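Local coordinates for Uly1 (Catenovulum maritimum, PDB 7DRQ), which cleaves the algal polysaccharide ulvan as a lyase of polysaccharide lyase family 24 and carries bound calcium ions, at residues A[217-222]-A[226-231]; A[244-249]-A[260-265]; A[273-278]-A[305-310]; A[332-337]-A[373-378]; A[400-403]-A[408-411]. All coordinates share one frame; numbering follows the deposited sequence.

Interaction 1: A[217-222]-A[226-231]; sequences HMRQGS and GRVVFN
Met218, a selenomethionine in the crystal, and Val229 exchange two backbone hydrogen bonds, Met218 N to Val229 O and Val229 N to Met218 O, both 2.9 Å. Gln220 and Arg227 repeat the exchange, Gln220 N reaching Arg227 O at 2.7 Å. The non-hydrogen-bonded pair Arg219-Val228 lies between them, as in a regular antiparallel hairpin. The side-chain polar contact falls on Gln220 OE1, which accepts from Arg227 NE at 2.9 Å and from Arg227 NH2 at 2.8 Å. This side-on grip keeps the oxygen in the guanidinium plane, although the amide itself is turned 41° against that plane. Gln220 CG swings anti to its own N (chi1 -167°) and both chains then run extended, side by side. Gln220 NE2 is bonded to Ser199 O, which helps fix the amide. A leucine in place of Arg227 would probably leave Gln220 OE1 without both of its donors here. Among apolar contacts, Val228 CG1 meets the His217 ring edge at CD2, 3.9 Å away. Strands 214-220 and 225-234 are the two inner strands of a four-stranded antiparallel sheet, flanked by 201-208 and 239-245, while His217, Arg219 and Val228 face strand 261-269 of the next sheet.

Interaction 2: A[244-249]-A[260-265]; sequences KSFNVL and WSIYGK
Val248 O and Trp260 O are bridged by one water, 2.7 Å from Val248 O and 3.0 Å from Trp260 O; the same water lies over a face of the Trp260 indole. Asn247 shares that face: its ND2 sits above the rim of the six-membered ring, 3.5 Å from Trp260 CH2, with amide and indole planes 37° apart. The amide is tied down at both ends by the preceding hairpin, OD1 to Val228 N and ND2 to Gly226 O. Asn247 CG lies between its backbone N and carbonyl carbon (chi1 67°), a position that brings OD1 to 3.7 Å from Ile262 CD1. That methyl also touches Phe246 CD2 at 4.0 Å, the two side chains crossing at about a right angle. The Trp260 side chain is about 8 Å from that of Leu283, a calcium-site residue. The contact packs the loop after strand 239-245 against Trp260 and the start of strand 261-269 in the next sheet, a join consistent with successive blades of a beta-propeller.

Interaction 3: A[273-278]-A[305-310]; sequences IRIGFQ and TQWKNY
Trp307 lays the far end of its six-membered ring against the CG2 methyls of Ile273 and Ile275 and the backbone at Ile273 and Arg274. With chi1 at -82°, its CG stands anti to the carbonyl carbon, and the indole reaches over to strand 272-280 although the CA atoms of Arg274 and Trp307 are 8.5 Å apart. Ile273 meets the ring obliquely, its CG2 4.1 Å from Trp307 CH2. Ile275 crosses it at about a right angle and places CG2 4.0 Å from Trp307 CZ3. Between them the chain itself supports the ring, with Arg274 CA 4.1 Å and Ile273 O 3.9 Å from Trp307 CH2. In this antiparallel sheet, probably a propeller blade, strand 290-298 runs between 272-280 and 307-308, and the indole spans it, touching Ala296 and Ser298. Ile273 and Ile275 point to the indole side, whereas Arg274 points away. Trp307 NE1 is hydrogen-bonded to Gly303 O, and the Trp307 and Phe246 rings meet edge-to-face. Replacing Trp307 by an alanine would probably open a gap beside the CG2 methyls of Ile273 and Ile275 and take away an aromatic partner of Phe246.

Interaction 4: A[332-337]-A[373-378]; sequences DLLPDA and VIKKVY
Leu333 and Leu334, where a short 3-10 segment runs into a type I turn, face Lys375 and Val377 on the extended strand 372-383. The turn spans Leu334 to Ala337 and is closed by Ala337 N donating to Leu334 O at 3.0 Å. No hydrogen bond joins the two segments; the nearest CA atoms, those of Leu333 and Val377, stay 7.4 Å apart. In this beta-propeller-like chain the contact sets the loop leaving one antiparallel sheet, after strand 326-328, against a strand of the following sheet. Strand alternation directs Lys375 and Val377 at the loop and turns Lys376 and Tyr378 away. Val377 divides its methyls between the two leucines. With CG1 anti to the backbone N (chi1 180°), that methyl packs on Leu333, 4.1 Å from CB and also touching CD1, while Val377 CG2 meets Leu334 CD2 at 3.9 Å. Thr394 also touches both Leu333 and Val377. The same leucine methyl, Leu334 CD2, is shared with the chain of Lys375. The lysine contributes only its aliphatic part here: its chain bends at chi3 (-121°), and CD lies 3.7 Å from Leu334 CD2.

Interaction 5: A[400-403]-A[408-411]; sequences SQLY and NIYI
Leu402 CD2 packs on Ile411 CG1 at 4.0 Å, and its other methyl, CD1, reaches Ile409 CD1 at 4.3 Å. The leucine thus leans over the strand and touches two isoleucines that lie two residues apart. Leu402 CD2 also comes within 3.6 Å of Tyr410 O. Beside this apolar group Tyr403 and Tyr410 form an antiparallel hydrogen-bonded pair, their side chains on the same face of the sheet with CB atoms 4.3 Å apart. Tyr403 N donates to Tyr410 O at 3.0 Å. The return bond, Tyr410 N to Tyr403 O, is 2.8 Å long. Tyr403 O takes a further CA-H...O contact from Ile409 CA at 3.1 Å. At the outer end Asn408 ND2 gives Tyr410 OH a weak hydrogen bond. The pair opens a hairpin between strand 403-405, outermost in a four-stranded antiparallel sheet, and strand 408-415, which pairs on its other side with 418-425; Leu402 and Ile409 face His360 on strand 359-369 of the preceding sheet.

Interactions 1, 2 and 3 form a continuous series. The centres of interactions 1 and 2 lie about 6 Å apart. The centres of interactions 2 and 3 lie about 11 Å apart. Interactions 1 and 2 meet through Ser222 O and Ser261 OG, 2.8 Å apart; interaction 3 pairs with 2 in one sheet, Lys265 N lying 3.0 Å from Gly276 O. Val228 CG2 touches Ile275 CD1 at 4.2 Å, joining 1 directly to 3. Interactions 4 and 5 lie further along the chain and touch none of these; their nearest atoms are about 6 Å apart. Calcium ions lie in the surroundings, about 11 Å from the Trp260 side chain in interaction 2, 14 Å from that of Leu334 in 4 and 12 Å from that of Asn408 in 5.

Interaction 1: A[217-222]-A[226-231]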
# COMPACT_ATOMS: atom_id res chain seq x y z
N HIS A 217 -1.94 -6.04 7.15
CA HIS A 217 -2.91 -6.72 6.29
C HIS A 217 -2.35 -6.92 4.89
O HIS A 217 -1.48 -6.18 4.43
CB HIS A 217 -4.28 -5.99 6.24
CG HIS A 217 -4.31 -4.74 5.42
ND1 HIS A 217 -3.52 -3.64 5.69
CD2 HIS A 217 -5.11 -4.37 4.39
CE1 HIS A 217 -3.80 -2.67 4.83
NE2 HIS A 217 -4.77 -3.09 4.03
N MSE A 218 -2.83 -7.99 4.25
CA MSE A 218 -2.44 -8.35 2.89
C MSE A 218 -3.66 -8.90 2.18
O MSE A 218 -4.66 -9.25 2.81
CB MSE A 218 -1.29 -9.37 2.87
CG MSE A 218 -0.01 -8.89 3.57
SE MSE A 218 1.50 -10.10 3.28
CE MSE A 218 1.83 -9.69 1.42
N ARG A 219 -3.58 -8.98 0.87
CA ARG A 219 -4.62 -9.61 0.07
C ARG A 219 -4.19 -11.03 -0.24
O ARG A 219 -3.02 -11.28 -0.54
CB ARG A 219 -4.86 -8.84 -1.23
CG ARG A 219 -5.45 -7.47 -1.02
CD ARG A 219 -5.78 -6.79 -2.34
NE ARG A 219 -5.84 -5.34 -2.18
CZ ARG A 219 -5.96 -4.48 -3.19
NH1 ARG A 219 -6.03 -4.93 -4.44
NH2 ARG A 219 -6.01 -3.18 -2.94
N GLN A 220 -5.12 -11.96 -0.10
CA GLN A 220 -4.83 -13.36 -0.38
C GLN A 220 -5.74 -13.84 -1.49
O GLN A 220 -6.94 -13.56 -1.49
CB GLN A 220 -5.02 -14.24 0.85
CG GLN A 220 -4.41 -15.63 0.65
CD GLN A 220 -4.43 -16.47 1.91
OE1 GLN A 220 -5.33 -16.36 2.73
NE2 GLN A 220 -3.42 -17.33 2.06
N GLY A 221 -5.16 -14.59 -2.42
CA GLY A 221 -5.95 -15.22 -3.47
C GLY A 221 -5.71 -14.61 -4.83
O GLY A 221 -4.58 -14.29 -5.19
N SER A 222 -6.78 -14.44 -5.60
CA SER A 222 -6.69 -13.98 -6.98
C SER A 222 -7.72 -12.89 -7.22
O SER A 222 -8.55 -12.60 -6.35
CB SER A 222 -6.94 -15.14 -7.95
OG SER A 222 -8.32 -15.47 -7.94
N GLY A 226 -10.63 -13.53 -3.83
CA GLY A 226 -9.63 -12.83 -3.03
C GLY A 226 -10.20 -12.32 -1.72
O GLY A 226 -11.38 -11.96 -1.63
N ARG A 227 -9.34 -12.27 -0.71
CA ARG A 227 -9.74 -11.77 0.60
C ARG A 227 -8.64 -10.88 1.16
O ARG A 227 -7.49 -10.92 0.70
CB ARG A 227 -10.03 -12.90 1.60
CG ARG A 227 -8.86 -13.84 1.87
CD ARG A 227 -9.16 -14.74 3.07
NE ARG A 227 -8.16 -15.79 3.24
CZ ARG A 227 -8.42 -17.02 3.68
NH1 ARG A 227 -9.66 -17.35 4.01
NH2 ARG A 227 -7.44 -17.90 3.81
N VAL A 228 -9.01 -10.06 2.13
CA VAL A 228 -8.05 -9.35 2.97
C VAL A 228 -7.86 -10.17 4.24
O VAL A 228 -8.85 -10.58 4.88
CB VAL A 228 -8.53 -7.93 3.29
CG1 VAL A 228 -7.68 -7.32 4.42
CG2 VAL A 228 -8.42 -7.05 2.03
N VAL A 229 -6.60 -10.42 4.60
CA VAL A 229 -6.25 -11.08 5.85
C VAL A 229 -5.40 -10.10 6.66
O VAL A 229 -4.68 -9.28 6.09
CB VAL A 229 -5.49 -12.41 5.65
CG1 VAL A 229 -6.39 -13.44 4.94
CG2 VAL A 229 -4.19 -12.19 4.87
N PHE A 230 -5.52 -10.17 7.98
CA PHE A 230 -4.77 -9.26 8.83
C PHE A 230 -4.37 -9.97 10.12
O PHE A 230 -5.04 -10.90 10.57
CB PHE A 230 -5.54 -7.96 9.14
CG PHE A 230 -6.81 -8.17 9.94
CD1 PHE A 230 -7.96 -8.69 9.35
CD2 PHE A 230 -6.86 -7.80 11.28
CE1 PHE A 230 -9.13 -8.86 10.08
CE2 PHE A 230 -8.02 -7.96 12.02
CZ PHE A 230 -9.16 -8.50 11.43
N ASN A 231 -3.27 -9.50 10.72
CA ASN A 231 -2.79 -10.09 11.96
C ASN A 231 -2.23 -8.98 12.84
O ASN A 231 -2.25 -7.80 12.48
CB ASN A 231 -1.74 -11.19 11.69
CG ASN A 231 -0.54 -10.67 10.92
OD1 ASN A 231 -0.39 -9.47 10.68
ND2 ASN A 231 0.34 -11.59 10.52

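Interaction 2: A[244-249]-A[260-265]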
# COMPACT_ATOMS: atom_id res chain seq x y z
N LYS A 244 -6.08 -13.42 10.08
CA LYS A 244 -7.52 -13.50 10.25
C LYS A 244 -8.20 -12.91 9.02
O LYS A 244 -7.80 -11.85 8.53
CB LYS A 244 -7.95 -12.74 11.52
CG LYS A 244 -9.46 -12.70 11.75
CD LYS A 244 -9.80 -12.16 13.12
CE LYS A 244 -9.47 -13.17 14.21
NZ LYS A 244 -10.23 -14.43 14.03
N SER A 245 -9.24 -13.58 8.52
CA SER A 245 -9.90 -13.14 7.30
C SER A 245 -10.92 -12.05 7.58
O SER A 245 -11.84 -12.24 8.39
CB SER A 245 -10.62 -14.33 6.64
OG SER A 245 -9.69 -15.33 6.31
N PHE A 246 -10.79 -10.91 6.90
CA PHE A 246 -11.87 -9.94 6.92
C PHE A 246 -13.08 -10.45 6.14
O PHE A 246 -14.23 -10.28 6.57
CB PHE A 246 -11.43 -8.59 6.35
CG PHE A 246 -12.60 -7.68 6.09
CD1 PHE A 246 -13.20 -7.02 7.15
CD2 PHE A 246 -13.16 -7.58 4.83
CE1 PHE A 246 -14.32 -6.23 6.95
CE2 PHE A 246 -14.29 -6.79 4.62
CZ PHE A 246 -14.86 -6.12 5.68
N ASN A 247 -12.83 -11.05 4.98
CA ASN A 247 -13.86 -11.67 4.15
C ASN A 247 -13.40 -13.06 3.75
O ASN A 247 -12.21 -13.39 3.82
CB ASN A 247 -14.21 -10.80 2.91
CG ASN A 247 -13.06 -10.70 1.91
OD1 ASN A 247 -11.97 -10.23 2.23
ND2 ASN A 247 -13.31 -11.15 0.69
N VAL A 248 -14.35 -13.90 3.36
CA VAL A 248 -14.04 -15.29 3.06
C VAL A 248 -13.40 -15.42 1.68
O VAL A 248 -13.52 -14.55 0.81
CB VAL A 248 -15.29 -16.18 3.17
CG1 VAL A 248 -15.98 -15.99 4.52
CG2 VAL A 248 -16.25 -15.86 2.01
N LEU A 249 -12.74 -16.55 1.47
CA LEU A 249 -12.53 -17.05 0.13
C LEU A 249 -13.64 -18.04 -0.20
O LEU A 249 -14.30 -18.59 0.69
CB LEU A 249 -11.16 -17.73 -0.02
CG LEU A 249 -9.93 -16.83 0.10
CD1 LEU A 249 -8.67 -17.65 0.25
CD2 LEU A 249 -9.81 -15.89 -1.11
N TRP A 260 -15.84 -13.58 -5.20
CA TRP A 260 -15.47 -12.21 -5.54
C TRP A 260 -14.09 -11.92 -4.97
O TRP A 260 -13.53 -12.73 -4.23
CB TRP A 260 -16.51 -11.20 -5.02
CG TRP A 260 -16.84 -11.27 -3.54
CD1 TRP A 260 -17.60 -12.22 -2.90
CD2 TRP A 260 -16.42 -10.35 -2.52
NE1 TRP A 260 -17.68 -11.94 -1.56
CE2 TRP A 260 -16.96 -10.80 -1.29
CE3 TRP A 260 -15.64 -9.19 -2.52
CZ2 TRP A 260 -16.76 -10.13 -0.09
CZ3 TRP A 260 -15.43 -8.53 -1.31
CH2 TRP A 260 -15.98 -9.00 -0.12
N SER A 261 -13.53 -10.77 -5.35
CA SER A 261 -12.23 -10.32 -4.88
C SER A 261 -12.36 -8.89 -4.38
O SER A 261 -13.27 -8.15 -4.77
CB SER A 261 -11.17 -10.41 -5.99
OG SER A 261 -9.87 -10.28 -5.44
N ILE A 262 -11.43 -8.48 -3.53
CA ILE A 262 -11.59 -7.28 -2.72
C ILE A 262 -10.44 -6.32 -3.02
O ILE A 262 -9.27 -6.72 -3.02
CB ILE A 262 -11.68 -7.64 -1.22
CG1 ILE A 262 -11.78 -6.38 -0.35
CG2 ILE A 262 -10.50 -8.54 -0.80
CD1 ILE A 262 -12.25 -6.70 1.07
N TYR A 263 -10.79 -5.07 -3.31
CA TYR A 263 -9.85 -4.04 -3.76
C TYR A 263 -9.98 -2.87 -2.80
O TYR A 263 -10.89 -2.04 -2.95
CB TYR A 263 -10.13 -3.63 -5.21
CG TYR A 263 -9.73 -4.70 -6.19
CD1 TYR A 263 -10.53 -5.82 -6.38
CD2 TYR A 263 -8.55 -4.61 -6.90
CE1 TYR A 263 -10.16 -6.82 -7.26
CE2 TYR A 263 -8.17 -5.60 -7.79
CZ TYR A 263 -8.97 -6.70 -7.95
OH TYR A 263 -8.60 -7.69 -8.82
N GLY A 264 -9.10 -2.80 -1.81
CA GLY A 264 -9.20 -1.74 -0.83
C GLY A 264 -8.07 -1.82 0.16
O GLY A 264 -7.06 -2.50 -0.06
N LYS A 265 -8.24 -1.12 1.27
CA LYS A 265 -7.17 -1.02 2.25
C LYS A 265 -7.76 -0.85 3.64
O LYS A 265 -8.74 -0.11 3.81
CB LYS A 265 -6.24 0.16 1.93
CG LYS A 265 -4.94 0.13 2.73
CD LYS A 265 -3.88 1.03 2.10
CE LYS A 265 -3.71 0.76 0.62
NZ LYS A 265 -2.64 1.63 0.06
O HOH W 1 -14.28 -13.16 -1.39

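Interaction 3: A[273-278]-A[305-310]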
# COMPACT_ATOMS: atom_id res chain seq x y z
N ILE A 273 -9.65 0.28 13.93
CA ILE A 273 -9.28 -0.46 12.73
C ILE A 273 -10.50 -0.50 11.81
O ILE A 273 -11.59 -0.88 12.24
CB ILE A 273 -8.82 -1.87 13.10
CG1 ILE A 273 -7.48 -1.79 13.84
CG2 ILE A 273 -8.71 -2.74 11.88
CD1 ILE A 273 -7.12 -3.08 14.57
N ARG A 274 -10.33 -0.06 10.56
CA ARG A 274 -11.44 -0.02 9.60
C ARG A 274 -10.95 -0.44 8.22
O ARG A 274 -9.76 -0.62 7.98
CB ARG A 274 -12.08 1.38 9.52
CG ARG A 274 -11.98 2.22 10.79
CD ARG A 274 -12.69 3.58 10.66
NE ARG A 274 -12.59 4.32 11.92
CZ ARG A 274 -13.63 4.77 12.63
NH1 ARG A 274 -14.88 4.57 12.19
NH2 ARG A 274 -13.42 5.42 13.77
N ILE A 275 -11.90 -0.62 7.30
CA ILE A 275 -11.57 -0.98 5.92
C ILE A 275 -12.53 -0.27 4.97
O ILE A 275 -13.71 -0.08 5.28
CB ILE A 275 -11.63 -2.51 5.72
CG1 ILE A 275 -10.99 -2.92 4.38
CG2 ILE A 275 -13.07 -3.01 5.85
CD1 ILE A 275 -10.86 -4.44 4.20
N GLY A 276 -12.00 0.17 3.84
CA GLY A 276 -12.83 0.61 2.73
C GLY A 276 -12.39 -0.14 1.50
O GLY A 276 -11.20 -0.43 1.33
N PHE A 277 -13.35 -0.50 0.65
CA PHE A 277 -12.96 -1.31 -0.50
C PHE A 277 -14.02 -1.24 -1.58
O PHE A 277 -15.15 -0.78 -1.36
CB PHE A 277 -12.70 -2.78 -0.08
CG PHE A 277 -13.91 -3.50 0.45
CD1 PHE A 277 -14.21 -3.46 1.81
CD2 PHE A 277 -14.73 -4.26 -0.39
CE1 PHE A 277 -15.31 -4.14 2.32
CE2 PHE A 277 -15.84 -4.95 0.11
CZ PHE A 277 -16.12 -4.89 1.47
N GLN A 278 -13.62 -1.69 -2.77
CA GLN A 278 -14.54 -2.00 -3.86
C GLN A 278 -14.41 -3.48 -4.20
O GLN A 278 -13.46 -4.15 -3.79
CB GLN A 278 -14.25 -1.11 -5.09
CG GLN A 278 -14.25 0.37 -4.70
CD GLN A 278 -14.21 1.33 -5.88
OE1 GLN A 278 -13.15 1.60 -6.45
NE2 GLN A 278 -15.38 1.85 -6.26
N THR A 305 -13.27 -8.57 16.43
CA THR A 305 -14.71 -8.69 16.56
C THR A 305 -15.36 -7.32 16.43
O THR A 305 -14.68 -6.32 16.16
CB THR A 305 -15.08 -9.34 17.90
OG1 THR A 305 -14.71 -8.45 18.97
CG2 THR A 305 -14.33 -10.66 18.08
N GLN A 306 -16.68 -7.28 16.61
CA GLN A 306 -17.41 -6.01 16.69
C GLN A 306 -17.32 -5.20 15.40
O GLN A 306 -17.19 -3.97 15.43
CB GLN A 306 -16.91 -5.17 17.87
CG GLN A 306 -17.08 -5.83 19.23
CD GLN A 306 -16.57 -4.93 20.33
OE1 GLN A 306 -17.04 -3.79 20.48
NE2 GLN A 306 -15.60 -5.41 21.10
N TRP A 307 -17.36 -5.89 14.27
CA TRP A 307 -17.33 -5.21 12.98
C TRP A 307 -18.71 -4.72 12.60
O TRP A 307 -19.71 -5.43 12.76
CB TRP A 307 -16.79 -6.15 11.90
CG TRP A 307 -15.30 -6.21 11.89
CD1 TRP A 307 -14.50 -7.08 12.57
CD2 TRP A 307 -14.41 -5.34 11.17
NE1 TRP A 307 -13.18 -6.82 12.32
CE2 TRP A 307 -13.09 -5.75 11.46
CE3 TRP A 307 -14.60 -4.26 10.30
CZ2 TRP A 307 -11.97 -5.12 10.92
CZ3 TRP A 307 -13.48 -3.63 9.75
CH2 TRP A 307 -12.19 -4.06 10.07
N LYS A 308 -18.77 -3.49 12.07
CA LYS A 308 -20.02 -2.80 11.80
C LYS A 308 -19.94 -2.07 10.47
O LYS A 308 -18.86 -1.72 10.00
CB LYS A 308 -20.34 -1.80 12.91
CG LYS A 308 -20.13 -2.39 14.31
CD LYS A 308 -21.07 -1.80 15.32
CE LYS A 308 -21.04 -2.62 16.62
NZ LYS A 308 -20.34 -1.89 17.70
N ASN A 309 -21.10 -1.83 9.86
CA ASN A 309 -21.14 -1.00 8.67
C ASN A 309 -21.30 0.46 9.08
O ASN A 309 -21.30 0.80 10.27
CB ASN A 309 -22.23 -1.48 7.71
CG ASN A 309 -23.64 -1.35 8.28
OD1 ASN A 309 -23.89 -0.59 9.21
ND2 ASN A 309 -24.58 -2.09 7.69
N TYR A 310 -21.42 1.36 8.10
CA TYR A 310 -21.38 2.78 8.44
C TYR A 310 -22.57 3.19 9.28
O TYR A 310 -22.47 4.18 10.03
CB TYR A 310 -21.29 3.65 7.18
CG TYR A 310 -22.62 3.95 6.51
CD1 TYR A 310 -23.20 3.07 5.61
CD2 TYR A 310 -23.29 5.15 6.78
CE1 TYR A 310 -24.42 3.35 5.00
CE2 TYR A 310 -24.49 5.44 6.17
CZ TYR A 310 -25.06 4.55 5.29
OH TYR A 310 -26.25 4.87 4.70

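Interaction 4: A[332-337]-A[373-378]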
# COMPACT_ATOMS: atom_id res chain seq x y z
N ASP A 332 -24.08 3.99 -10.45
CA ASP A 332 -25.08 5.02 -10.46
C ASP A 332 -24.59 6.30 -11.12
O ASP A 332 -25.42 7.11 -11.57
CB ASP A 332 -25.50 5.34 -9.02
CG ASP A 332 -26.11 4.19 -8.37
OD1 ASP A 332 -26.25 3.15 -9.09
OD2 ASP A 332 -26.69 4.28 -7.25
N LEU A 333 -23.29 6.58 -11.04
CA LEU A 333 -22.74 7.81 -11.58
C LEU A 333 -22.75 7.84 -13.10
O LEU A 333 -22.58 8.91 -13.70
CB LEU A 333 -21.31 8.00 -11.06
CG LEU A 333 -21.16 7.92 -9.54
CD1 LEU A 333 -19.69 7.99 -9.13
CD2 LEU A 333 -21.97 9.01 -8.85
N LEU A 334 -22.92 6.69 -13.74
CA LEU A 334 -23.07 6.57 -15.19
C LEU A 334 -24.32 5.74 -15.42
O LEU A 334 -24.25 4.59 -15.86
CB LEU A 334 -21.84 5.93 -15.83
CG LEU A 334 -20.54 6.71 -15.65
CD1 LEU A 334 -19.34 5.82 -15.94
CD2 LEU A 334 -20.53 7.93 -16.58
N PRO A 335 -25.50 6.28 -15.09
CA PRO A 335 -26.69 5.43 -15.00
C PRO A 335 -27.15 4.88 -16.34
O PRO A 335 -27.90 3.91 -16.36
CB PRO A 335 -27.75 6.36 -14.39
CG PRO A 335 -27.29 7.73 -14.75
CD PRO A 335 -25.79 7.69 -14.80
N ASP A 336 -26.72 5.47 -17.46
CA ASP A 336 -27.08 4.95 -18.78
C ASP A 336 -26.01 4.05 -19.37
O ASP A 336 -26.18 3.56 -20.50
CB ASP A 336 -27.36 6.11 -19.74
CG ASP A 336 -28.62 6.86 -19.39
OD1 ASP A 336 -29.59 6.22 -18.94
OD2 ASP A 336 -28.64 8.10 -19.57
N ALA A 337 -24.90 3.83 -18.66
CA ALA A 337 -23.79 3.03 -19.17
C ALA A 337 -24.05 1.58 -18.79
O ALA A 337 -23.49 1.04 -17.83
CB ALA A 337 -22.46 3.54 -18.62
N VAL A 373 -11.52 4.72 -22.43
CA VAL A 373 -12.19 5.61 -21.48
C VAL A 373 -12.62 6.87 -22.22
O VAL A 373 -11.78 7.58 -22.79
CB VAL A 373 -11.27 5.95 -20.30
CG1 VAL A 373 -11.89 7.03 -19.44
CG2 VAL A 373 -10.97 4.71 -19.48
N ILE A 374 -13.91 7.16 -22.21
CA ILE A 374 -14.43 8.37 -22.85
C ILE A 374 -14.92 9.39 -21.84
O ILE A 374 -15.24 10.53 -22.24
CB ILE A 374 -15.54 8.05 -23.87
CG1 ILE A 374 -16.79 7.49 -23.18
CG2 ILE A 374 -15.03 7.10 -24.95
CD1 ILE A 374 -18.02 7.46 -24.06
N LYS A 375 -14.98 9.04 -20.56
CA LYS A 375 -15.44 9.96 -19.53
C LYS A 375 -14.89 9.47 -18.20
O LYS A 375 -14.90 8.27 -17.93
CB LYS A 375 -16.97 10.02 -19.50
CG LYS A 375 -17.53 10.87 -18.38
CD LYS A 375 -19.05 10.77 -18.36
CE LYS A 375 -19.69 12.12 -18.52
NZ LYS A 375 -21.12 11.98 -18.94
N LYS A 376 -14.39 10.40 -17.39
CA LYS A 376 -13.87 10.11 -16.06
C LYS A 376 -14.71 10.85 -15.04
O LYS A 376 -14.83 12.08 -15.10
CB LYS A 376 -12.40 10.52 -15.94
CG LYS A 376 -11.47 9.88 -16.96
CD LYS A 376 -10.05 10.44 -16.83
CE LYS A 376 -9.06 9.74 -17.74
NZ LYS A 376 -7.65 10.18 -17.47
N VAL A 377 -15.30 10.11 -14.10
CA VAL A 377 -16.12 10.70 -13.05
C VAL A 377 -15.42 10.49 -11.72
O VAL A 377 -15.16 9.34 -11.33
CB VAL A 377 -17.53 10.10 -13.02
CG1 VAL A 377 -18.34 10.75 -11.91
CG2 VAL A 377 -18.21 10.24 -14.39
N TYR A 378 -15.12 11.57 -11.02
CA TYR A 378 -14.54 11.47 -9.68
C TYR A 378 -15.63 11.73 -8.65
O TYR A 378 -16.41 12.68 -8.79
CB TYR A 378 -13.39 12.46 -9.52
CG TYR A 378 -12.30 12.24 -10.55
CD1 TYR A 378 -11.26 11.35 -10.31
CD2 TYR A 378 -12.34 12.90 -11.78
CE1 TYR A 378 -10.28 11.13 -11.25
CE2 TYR A 378 -11.36 12.69 -12.72
CZ TYR A 378 -10.34 11.81 -12.46
OH TYR A 378 -9.37 11.60 -13.41

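Interaction 5: A[400-403]-A[408-411]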
# COMPACT_ATOMS: atom_id res chain seq x y z
N SER A 400 -6.60 11.03 -6.23
CA SER A 400 -6.65 9.58 -6.08
C SER A 400 -6.50 9.10 -4.64
O SER A 400 -6.72 7.92 -4.38
CB SER A 400 -5.57 8.92 -6.95
OG SER A 400 -4.28 9.27 -6.48
N GLN A 401 -6.13 9.99 -3.71
CA GLN A 401 -5.94 9.59 -2.32
C GLN A 401 -6.44 10.70 -1.41
O GLN A 401 -6.49 11.87 -1.79
CB GLN A 401 -4.47 9.24 -2.04
CG GLN A 401 -4.15 7.82 -2.52
CD GLN A 401 -2.75 7.35 -2.20
OE1 GLN A 401 -2.44 6.97 -1.07
NE2 GLN A 401 -1.89 7.35 -3.22
N LEU A 402 -6.84 10.32 -0.19
CA LEU A 402 -7.26 11.26 0.84
C LEU A 402 -6.45 11.02 2.10
O LEU A 402 -6.14 9.87 2.45
CB LEU A 402 -8.75 11.13 1.17
CG LEU A 402 -9.84 11.95 0.48
CD1 LEU A 402 -11.14 11.80 1.29
CD2 LEU A 402 -9.45 13.43 0.32
N TYR A 403 -6.13 12.10 2.81
CA TYR A 403 -5.38 12.05 4.05
C TYR A 403 -6.13 12.84 5.12
O TYR A 403 -7.07 13.59 4.82
CB TYR A 403 -3.96 12.60 3.84
CG TYR A 403 -3.29 11.93 2.67
CD1 TYR A 403 -2.69 10.69 2.82
CD2 TYR A 403 -3.28 12.52 1.41
CE1 TYR A 403 -2.08 10.06 1.76
CE2 TYR A 403 -2.67 11.89 0.34
CZ TYR A 403 -2.08 10.66 0.52
OH TYR A 403 -1.46 10.03 -0.53
N ASN A 408 -9.14 18.17 9.73
CA ASN A 408 -9.17 18.36 8.29
C ASN A 408 -8.95 17.06 7.52
O ASN A 408 -8.42 16.07 8.04
CB ASN A 408 -8.10 19.36 7.85
CG ASN A 408 -8.32 20.73 8.45
OD1 ASN A 408 -9.43 21.26 8.40
ND2 ASN A 408 -7.27 21.29 9.03
N ILE A 409 -9.35 17.08 6.25
CA ILE A 409 -8.89 16.12 5.27
C ILE A 409 -8.05 16.86 4.23
O ILE A 409 -8.16 18.08 4.07
CB ILE A 409 -10.04 15.35 4.58
CG1 ILE A 409 -11.01 16.33 3.90
CG2 ILE A 409 -10.75 14.44 5.60
CD1 ILE A 409 -12.14 15.62 3.09
N TYR A 410 -7.21 16.11 3.53
CA TYR A 410 -6.24 16.71 2.62
C TYR A 410 -6.16 15.93 1.32
O TYR A 410 -6.22 14.69 1.32
CB TYR A 410 -4.84 16.76 3.22
CG TYR A 410 -4.75 17.54 4.49
CD1 TYR A 410 -4.48 18.91 4.46
CD2 TYR A 410 -4.91 16.93 5.72
CE1 TYR A 410 -4.38 19.64 5.63
CE2 TYR A 410 -4.82 17.65 6.89
CZ TYR A 410 -4.55 19.00 6.84
OH TYR A 410 -4.46 19.73 8.00
N ILE A 411 -6.02 16.67 0.21
CA ILE A 411 -5.52 16.15 -1.05
C ILE A 411 -4.07 16.62 -1.17
O ILE A 411 -3.78 17.80 -0.95
CB ILE A 411 -6.35 16.66 -2.24
CG1 ILE A 411 -7.77 16.08 -2.19
CG2 ILE A 411 -5.68 16.32 -3.57
CD1 ILE A 411 -8.76 16.91 -2.99